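Local coordinates for protein BtrN (Bacillus circulans, PDB 4M7S) that catalyses the radical S-adenosylmethionine-dependent two-electron oxidation of 2-deoxy-scyllo-inosamine to amino-dideoxy-scyllo-inosose in butirosin biosynthesis, using two [4Fe-4S] clusters, at residues V184-E189 against Q193-G198; D207-D212 against S216-L221. One frame throughout, in Å; residues are numbered along the deposited sequence.

Contacts 1 and 2 follow one another along the chain within the iron-sulfur cluster-binding domain, their centres about 11 Å apart. Contact 1 carries the cluster ligand C187, whose SG lies 2.5 Å from FE3; in contact 2 the nearest atoms of the R218 side chain and the same cluster are about 8 Å apart. The two meet directly. N211 ND2 of contact 2 is 3.0 Å from M197 O of contact 1, a probable hydrogen bond, while F217 packs its ring against the other segment pair: CE2 lies 3.5 Å from P186 CG, and CD2 is 3.6 Å from M197 CE. The helix pair of contact 2 thus backs the loop that carries the cluster ligand.

Contact 1 (V184-E189 against Q193-G198); sequences VLPCFE and QKMVMG. With SF4 (iron/sulfur cluster), chain B.
V184 and M197 join the two segments through the backbone: M197 N donates to V184 O at 2.8 Å, nearly straight (N-H...O 173°), and V184 N donates to G198 O at 2.9 Å. Beside this pair P186 packs against two selenomethionines on neighbouring sides of its ring, each crossing it at about a right angle. CB of M195 meets P186 CD at 3.6 Å, and the terminal CE of M197 reaches P186 CB at 3.7 Å. The bend of M197 at chi2 (-66°) carries CE back to the proline ring. L185 meets V196 CG2 chiefly through CD2 (3.9 Å), and its two methyls lie against CB and CG of Q193.

Beyond the proline, C187 is a ligand of the second [4Fe-4S] cluster of this SPASM-related domain, distinct from the one that binds S-adenosylmethionine. Its SG accepts a hydrogen bond from E189 N at 3.0 Å, which probably tempers the thiolate charge. D190 braces the chain's return, its carboxylate accepting from the backbone N of both K194 and M195. The contact closes the loop joining the antiparallel strands 183-185 and 198-199, at the margin of the mixed sheet, with F214 of helix 212-222 packed on P186 and M197, and I208 of helix 205-209 on V184 and M197.

Contact 2 (D207-D212 against S216-L221); sequences DIWHND and SFRKML
W209 and R218 form a cation-pi pair across the short link between two consecutive helices, 205-209 and 212-222, of the iron-sulfur cluster-binding domain. The guanidinium lies over one face of the indole: R218 CZ is 3.9 Å from the centroid of the six-membered ring and only 19° off its normal. The two planes are 32° apart, so the stack is tilted, and NH2 makes the deepest approach, 3.1 Å from W209 CD2.

The same guanidinium also grips the tryptophan backbone. NH2 donates to W209 O at 2.8 Å, in the carbonyl plane on a lone pair, and NH1 donates to that same oxygen at 3.1 Å through a more bent bond. For both bonds W209 O lies almost exactly in the guanidinium plane, so together with the NE bond to P172 O they hold that plane in orientation. Ring and carbonyl of W209 are met together, and the bend of the arginine at chi3 (50°) turns its head into the corner between them. On the tryptophan side, NE1 donates to K3 O near the chain start, so both partners are also held from outside the pair.

N211 starts the second helix as its N-cap, with OD1 accepting from F214 N. At the next residue, D212 O receives two donors from S216, one turn further on: the backbone N at 2.9 Å as an ordinary helical bond and the hydroxyl OG, also at 2.9 Å. OG, placed between its own N and carbonyl carbon, lies beside the N-H and reaches the same oxygen, and OG and N approach D212 O from opposite faces of the carbonyl plane.

Contact 1 (V184-E189 against Q193-G198)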
ATOM      1  N   VAL A 184       8.282   2.630   6.960  1.00 20.75           N
ATOM      2  CA  VAL A 184       7.050   1.877   7.132  1.00 20.76           C
ATOM      3  C   VAL A 184       5.990   2.781   7.767  1.00 22.21           C
ATOM      4  O   VAL A 184       6.225   3.387   8.815  1.00 23.75           O
ATOM      5  CB  VAL A 184       7.287   0.635   7.997  1.00 23.75           C
ATOM      6  CG1 VAL A 184       6.003  -0.192   8.121  1.00 23.10           C
ATOM      7  CG2 VAL A 184       8.418  -0.206   7.394  1.00 21.87           C
ATOM      8  N   LEU A 185       4.832   2.878   7.119  1.00 19.74           N
ATOM      9  CA  LEU A 185       3.735   3.715   7.608  1.00 20.36           C
ATOM     10  C   LEU A 185       2.549   2.802   7.943  1.00 23.24           C
ATOM     11  O   LEU A 185       2.425   1.708   7.380  1.00 22.29           O
ATOM     12  CB  LEU A 185       3.328   4.747   6.544  1.00 18.18           C
ATOM     13  CG  LEU A 185       4.453   5.463   5.793  1.00 18.60           C
ATOM     14  CD1 LEU A 185       3.878   6.337   4.680  1.00 18.95           C
ATOM     15  CD2 LEU A 185       5.331   6.297   6.732  1.00 18.36           C
ATOM     16  N   PRO A 186       1.664   3.251   8.849  1.00 21.75           N
ATOM     17  CA  PRO A 186       0.543   2.421   9.291  1.00 23.02           C
ATOM     18  C   PRO A 186      -0.675   2.553   8.392  1.00 23.46           C
ATOM     19  O   PRO A 186      -1.662   1.864   8.631  1.00 23.72           O
ATOM     20  CB  PRO A 186       0.214   3.012  10.667  1.00 26.22           C
ATOM     21  CG  PRO A 186       0.522   4.453  10.513  1.00 28.23           C
ATOM     22  CD  PRO A 186       1.746   4.507   9.618  1.00 24.28           C
ATOM     23  N   CYS A 187      -0.609   3.415   7.374  1.00 23.33           N
ATOM     24  CA  CYS A 187      -1.789   3.712   6.563  1.00 22.72           C
ATOM     25  C   CYS A 187      -1.488   4.385   5.213  1.00 22.65           C
ATOM     26  O   CYS A 187      -0.486   5.083   5.062  1.00 24.21           O
ATOM     27  CB  CYS A 187      -2.733   4.614   7.345  1.00 24.80           C
ATOM     28  SG  CYS A 187      -4.071   5.205   6.328  1.00 30.95           S
ATOM     29  N   PHE A 188      -2.378   4.179   4.249  1.00 24.80           N
ATOM     30  CA  PHE A 188      -2.200   4.711   2.892  1.00 27.79           C
ATOM     31  C   PHE A 188      -2.463   6.216   2.872  1.00 31.68           C
ATOM     32  O   PHE A 188      -2.177   6.895   1.883  1.00 32.56           O
ATOM     33  CB  PHE A 188      -3.180   4.022   1.940  1.00 29.23           C
ATOM     34  CG  PHE A 188      -4.591   4.000   2.456  1.00 36.50           C
ATOM     35  CD1 PHE A 188      -5.417   5.113   2.318  1.00 38.26           C
ATOM     36  CD2 PHE A 188      -5.081   2.882   3.119  1.00 35.89           C
ATOM     37  CE1 PHE A 188      -6.711   5.107   2.822  1.00 39.52           C
ATOM     38  CE2 PHE A 188      -6.373   2.865   3.617  1.00 38.73           C
ATOM     39  CZ  PHE A 188      -7.192   3.983   3.468  1.00 39.39           C
ATOM     40  N   GLU A 189      -3.035   6.725   3.961  1.00 30.27           N
ATOM     41  CA  GLU A 189      -3.333   8.149   4.103  1.00 34.78           C
ATOM     42  C   GLU A 189      -2.099   8.970   4.478  1.00 31.90           C
ATOM     43  O   GLU A 189      -2.047  10.174   4.226  1.00 31.87           O
ATOM     44  CB  GLU A 189      -4.407   8.361   5.177  1.00 41.24           C
ATOM     45  CG  GLU A 189      -5.808   7.901   4.796  1.00 46.25           C
ATOM     46  CD  GLU A 189      -6.539   8.903   3.913  1.00 52.81           C
ATOM     47  OE1 GLU A 189      -6.307  10.123   4.054  1.00 53.19           O
ATOM     48  OE2 GLU A 189      -7.350   8.466   3.074  1.00 56.75           O
ATOM     49  N   GLN A 193       4.005  11.147   5.896  1.00 26.92           N
ATOM     50  CA  GLN A 193       4.807  10.281   6.766  1.00 28.72           C
ATOM     51  C   GLN A 193       4.909  10.847   8.182  1.00 32.24           C
ATOM     52  O   GLN A 193       6.004  11.021   8.720  1.00 35.52           O
ATOM     53  CB  GLN A 193       6.197  10.046   6.153  1.00 27.17           C
ATOM     54  CG  GLN A 193       6.153   9.688   4.653  1.00 24.63           C
ATOM     55  CD  GLN A 193       7.496   9.198   4.112  1.00 33.80           C
ATOM     56  OE1 GLN A 193       8.332   8.699   4.865  1.00 35.85           O
ATOM     57  NE2 GLN A 193       7.703   9.339   2.798  1.00 33.21           N
ATOM     58  N   LYS A 194       3.755  11.157   8.766  1.00 31.36           N
ATOM     59  CA  LYS A 194       3.690  11.615  10.144  1.00 33.25           C
ATOM     60  C   LYS A 194       3.954  10.463  11.107  1.00 31.39           C
ATOM     61  O   LYS A 194       4.385  10.676  12.237  1.00 33.75           O
ATOM     62  CB  LYS A 194       2.310  12.212  10.442  1.00 38.40           C
ATOM     63  CG  LYS A 194       1.953  13.453   9.629  1.00 42.71           C
ATOM     64  CD  LYS A 194       0.450  13.671   9.641  1.00 45.88           C
ATOM     65  CE  LYS A 194       0.050  14.914   8.871  1.00 50.25           C
ATOM     66  NZ  LYS A 194      -1.403  15.188   9.056  1.00 52.06           N
HETATM   67  N   MSE A 195       3.674   9.245  10.657  1.00 29.40           N
HETATM   68  CA  MSE A 195       3.734   8.076  11.525  1.00 31.65           C
HETATM   69  C   MSE A 195       4.715   7.041  10.972  1.00 29.98           C
HETATM   70  O   MSE A 195       4.324   5.926  10.645  1.00 30.91           O
HETATM   71  CB  MSE A 195       2.344   7.452  11.646  1.00 34.85           C
HETATM   72  CG  MSE A 195       1.970   7.004  13.040  1.00 45.94           C
HETATM   73 SE   MSE A 195       2.091   8.449  14.348  1.00 68.43          SE
HETATM   74  CE  MSE A 195       0.686   9.605  13.655  1.00 76.69           C
ATOM     75  N   VAL A 196       5.983   7.416  10.852  1.00 28.68           N
ATOM     76  CA  VAL A 196       7.010   6.471  10.426  1.00 28.65           C
ATOM     77  C   VAL A 196       7.268   5.507  11.581  1.00 28.35           C
ATOM     78  O   VAL A 196       7.621   5.933  12.681  1.00 27.83           O
ATOM     79  CB  VAL A 196       8.309   7.178  10.038  1.00 30.71           C
ATOM     80  CG1 VAL A 196       9.407   6.141   9.743  1.00 33.59           C
ATOM     81  CG2 VAL A 196       8.075   8.070   8.822  1.00 28.02           C
HETATM   82  N   MSE A 197       7.049   4.221  11.327  1.00 25.19           N
HETATM   83  CA  MSE A 197       7.137   3.196  12.364  1.00 26.69           C
HETATM   84  C   MSE A 197       8.531   2.579  12.401  1.00 27.53           C
HETATM   85  O   MSE A 197       8.950   2.009  13.404  1.00 28.23           O
HETATM   86  CB  MSE A 197       6.074   2.125  12.116  1.00 23.16           C
HETATM   87  CG  MSE A 197       4.657   2.690  12.126  1.00 25.42           C
HETATM   88 SE   MSE A 197       4.232   3.339  13.901  1.00 46.52          SE
HETATM   89  CE  MSE A 197       2.292   3.500  13.682  1.00 32.72           C
ATOM     90  N   GLY A 198       9.251   2.709  11.297  1.00 26.54           N
ATOM     91  CA  GLY A 198      10.631   2.263  11.224  1.00 25.02           C
ATOM     92  C   GLY A 198      11.029   2.245   9.763  1.00 27.00           C
ATOM     93  O   GLY A 198      10.338   2.826   8.930  1.00 21.79           O
TER
HETATM   94 FE1  SF4 B 501      -7.606   7.555   8.635  1.00 27.79          FE
HETATM   95 FE2  SF4 B 501      -5.926   7.021  10.663  1.00 28.24          FE
HETATM   96 FE3  SF4 B 501      -5.475   6.027   8.218  1.00 28.25          FE
HETATM   97 FE4  SF4 B 501      -7.450   5.083   9.731  1.00 27.09          FE
HETATM   98  S1  SF4 B 501      -5.203   4.884  10.200  1.00 27.57           S
HETATM   99  S2  SF4 B 501      -7.613   5.569   7.492  1.00 28.48           S
HETATM  100  S3  SF4 B 501      -8.212   6.980  10.769  1.00 29.62           S
HETATM  101  S4  SF4 B 501      -5.411   8.259   8.766  1.00 29.89           S

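Contact 2 (D207-D212 against S216-L221)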
ATOM      1  N   ASP A 207       9.531  -6.879  13.026  1.00 31.67           N
ATOM      2  CA  ASP A 207       9.895  -6.205  14.271  1.00 33.02           C
ATOM      3  C   ASP A 207       9.315  -4.793  14.324  1.00 28.87           C
ATOM      4  O   ASP A 207       8.981  -4.291  15.394  1.00 30.89           O
ATOM      5  CB  ASP A 207      11.415  -6.151  14.425  1.00 37.02           C
ATOM      6  CG  ASP A 207      12.027  -7.521  14.643  1.00 42.91           C
ATOM      7  OD1 ASP A 207      11.373  -8.378  15.274  1.00 47.33           O
ATOM      8  OD2 ASP A 207      13.166  -7.735  14.186  1.00 42.80           O
ATOM      9  N   ILE A 208       9.223  -4.150  13.164  1.00 24.70           N
ATOM     10  CA  ILE A 208       8.604  -2.838  13.072  1.00 27.59           C
ATOM     11  C   ILE A 208       7.109  -2.968  13.346  1.00 27.59           C
ATOM     12  O   ILE A 208       6.551  -2.246  14.172  1.00 28.91           O
ATOM     13  CB  ILE A 208       8.839  -2.220  11.681  1.00 24.98           C
ATOM     14  CG1 ILE A 208      10.332  -1.922  11.485  1.00 26.48           C
ATOM     15  CG2 ILE A 208       8.007  -0.956  11.494  1.00 23.21           C
ATOM     16  CD1 ILE A 208      10.700  -1.615  10.038  1.00 27.09           C
ATOM     17  N   TRP A 209       6.475  -3.906  12.650  1.00 26.86           N
ATOM     18  CA  TRP A 209       5.060  -4.203  12.820  1.00 25.73           C
ATOM     19  C   TRP A 209       4.690  -4.454  14.279  1.00 28.06           C
ATOM     20  O   TRP A 209       3.606  -4.068  14.728  1.00 28.33           O
ATOM     21  CB  TRP A 209       4.679  -5.419  11.960  1.00 26.03           C
ATOM     22  CG  TRP A 209       3.214  -5.765  12.024  1.00 24.50           C
ATOM     23  CD1 TRP A 209       2.635  -6.802  12.713  1.00 28.12           C
ATOM     24  CD2 TRP A 209       2.150  -5.064  11.383  1.00 24.44           C
ATOM     25  NE1 TRP A 209       1.274  -6.784  12.527  1.00 30.03           N
ATOM     26  CE2 TRP A 209       0.952  -5.724  11.718  1.00 29.62           C
ATOM     27  CE3 TRP A 209       2.093  -3.926  10.565  1.00 24.11           C
ATOM     28  CZ2 TRP A 209      -0.292  -5.287  11.254  1.00 30.52           C
ATOM     29  CZ3 TRP A 209       0.869  -3.502  10.103  1.00 25.48           C
ATOM     30  CH2 TRP A 209      -0.313  -4.178  10.455  1.00 26.24           C
ATOM     31  N   HIS A 210       5.594  -5.087  15.021  1.00 27.15           N
ATOM     32  CA  HIS A 210       5.325  -5.433  16.418  1.00 31.63           C
ATOM     33  C   HIS A 210       6.015  -4.527  17.438  1.00 30.63           C
ATOM     34  O   HIS A 210       6.028  -4.849  18.624  1.00 33.16           O
ATOM     35  CB  HIS A 210       5.729  -6.891  16.709  1.00 33.67           C
ATOM     36  CG  HIS A 210       4.865  -7.907  16.032  1.00 38.09           C
ATOM     37  ND1 HIS A 210       5.261  -8.588  14.899  1.00 41.00           N
ATOM     38  CD2 HIS A 210       3.619  -8.355  16.323  1.00 37.93           C
ATOM     39  CE1 HIS A 210       4.298  -9.412  14.523  1.00 39.98           C
ATOM     40  NE2 HIS A 210       3.291  -9.289  15.370  1.00 39.14           N
ATOM     41  N   ASN A 211       6.610  -3.416  17.009  1.00 30.07           N
ATOM     42  CA  ASN A 211       7.241  -2.545  18.006  1.00 34.39           C
ATOM     43  C   ASN A 211       6.185  -1.783  18.821  1.00 35.13           C
ATOM     44  O   ASN A 211       5.001  -1.762  18.455  1.00 31.86           O
ATOM     45  CB  ASN A 211       8.313  -1.612  17.396  1.00 33.35           C
ATOM     46  CG  ASN A 211       7.735  -0.569  16.451  1.00 34.09           C
ATOM     47  OD1 ASN A 211       6.566  -0.194  16.555  1.00 32.79           O
ATOM     48  ND2 ASN A 211       8.567  -0.077  15.529  1.00 28.40           N
ATOM     49  N   ASP A 212       6.618  -1.166  19.914  1.00 36.83           N
ATOM     50  CA  ASP A 212       5.720  -0.444  20.807  1.00 43.70           C
ATOM     51  C   ASP A 212       4.874   0.609  20.082  1.00 39.55           C
ATOM     52  O   ASP A 212       3.667   0.706  20.306  1.00 37.97           O
ATOM     53  CB  ASP A 212       6.517   0.209  21.938  1.00 52.13           C
ATOM     54  CG  ASP A 212       5.789   0.157  23.271  1.00 63.55           C
ATOM     55  OD1 ASP A 212       4.572  -0.145  23.276  1.00 65.42           O
ATOM     56  OD2 ASP A 212       6.432   0.422  24.314  1.00 68.40           O
ATOM     57  N   SER A 216       0.854   0.103  19.869  1.00 35.69           N
ATOM     58  CA  SER A 216      -0.029   0.999  20.601  1.00 37.90           C
ATOM     59  C   SER A 216      -0.897   1.800  19.630  1.00 33.09           C
ATOM     60  O   SER A 216      -2.057   2.083  19.920  1.00 34.05           O
ATOM     61  CB  SER A 216       0.762   1.925  21.527  1.00 44.16           C
ATOM     62  OG  SER A 216       1.633   2.756  20.795  1.00 49.08           O
ATOM     63  N   PHE A 217      -0.344   2.141  18.466  1.00 31.53           N
ATOM     64  CA  PHE A 217      -1.101   2.914  17.485  1.00 32.22           C
ATOM     65  C   PHE A 217      -2.303   2.116  17.004  1.00 31.97           C
ATOM     66  O   PHE A 217      -3.416   2.630  16.964  1.00 32.92           O
ATOM     67  CB  PHE A 217      -0.220   3.316  16.293  1.00 29.37           C
ATOM     68  CG  PHE A 217      -0.910   4.211  15.294  1.00 29.70           C
ATOM     69  CD1 PHE A 217      -1.182   5.540  15.602  1.00 35.15           C
ATOM     70  CD2 PHE A 217      -1.271   3.732  14.041  1.00 26.89           C
ATOM     71  CE1 PHE A 217      -1.808   6.371  14.678  1.00 32.80           C
ATOM     72  CE2 PHE A 217      -1.890   4.560  13.109  1.00 26.38           C
ATOM     73  CZ  PHE A 217      -2.163   5.874  13.431  1.00 28.67           C
ATOM     74  N   ARG A 218      -2.088   0.854  16.642  1.00 28.43           N
ATOM     75  CA  ARG A 218      -3.183   0.068  16.089  1.00 31.25           C
ATOM     76  C   ARG A 218      -4.217  -0.253  17.173  1.00 31.80           C
ATOM     77  O   ARG A 218      -5.410  -0.348  16.886  1.00 30.92           O
ATOM     78  CB  ARG A 218      -2.687  -1.191  15.352  1.00 29.61           C
ATOM     79  CG  ARG A 218      -2.429  -2.401  16.224  1.00 33.15           C
ATOM     80  CD  ARG A 218      -2.085  -3.618  15.360  1.00 33.96           C
ATOM     81  NE  ARG A 218      -1.048  -3.305  14.385  1.00 31.76           N
ATOM     82  CZ  ARG A 218       0.251  -3.523  14.577  1.00 31.75           C
ATOM     83  NH1 ARG A 218       0.677  -4.078  15.699  1.00 28.69           N
ATOM     84  NH2 ARG A 218       1.126  -3.198  13.638  1.00 30.01           N
ATOM     85  N   LYS A 219      -3.756  -0.398  18.416  1.00 36.57           N
ATOM     86  CA  LYS A 219      -4.649  -0.603  19.560  1.00 38.93           C
ATOM     87  C   LYS A 219      -5.490   0.645  19.821  1.00 39.61           C
ATOM     88  O   LYS A 219      -6.692   0.565  20.089  1.00 40.26           O
ATOM     89  CB  LYS A 219      -3.826  -0.947  20.810  1.00 41.40           C
ATOM     90  CG  LYS A 219      -4.605  -0.936  22.120  1.00 49.67           C
ATOM     91  CD  LYS A 219      -3.641  -0.866  23.297  1.00 56.99           C
ATOM     92  CE  LYS A 219      -2.470  -1.827  23.089  1.00 61.14           C
ATOM     93  NZ  LYS A 219      -1.219  -1.379  23.778  1.00 65.26           N
HETATM   94  N   MSE A 220      -4.834   1.797  19.743  1.00 39.59           N
HETATM   95  CA  MSE A 220      -5.460   3.100  19.965  1.00 40.24           C
HETATM   96  C   MSE A 220      -6.540   3.362  18.905  1.00 37.12           C
HETATM   97  O   MSE A 220      -7.619   3.869  19.215  1.00 38.14           O
HETATM   98  CB  MSE A 220      -4.363   4.173  19.910  1.00 43.04           C
HETATM   99  CG  MSE A 220      -4.798   5.615  20.079  1.00 47.34           C
HETATM  100 SE   MSE A 220      -3.438   6.875  19.421  1.00 91.39          SE
HETATM  101  CE  MSE A 220      -1.934   6.351  20.536  1.00 48.67           C
ATOM    102  N   LEU A 221      -6.246   3.008  17.658  1.00 33.50           N
ATOM    103  CA  LEU A 221      -7.194   3.209  16.560  1.00 35.62           C
ATOM    104  C   LEU A 221      -8.280   2.132  16.532  1.00 37.53           C
ATOM    105  O   LEU A 221      -9.402   2.375  16.075  1.00 40.27           O
ATOM    106  CB  LEU A 221      -6.478   3.279  15.210  1.00 33.21           C
ATOM    107  CG  LEU A 221      -6.061   4.665  14.717  1.00 36.02           C
ATOM    108  CD1 LEU A 221      -7.254   5.605  14.741  1.00 36.11           C
ATOM    109  CD2 LEU A 221      -4.940   5.230  15.559  1.00 40.14           C
TER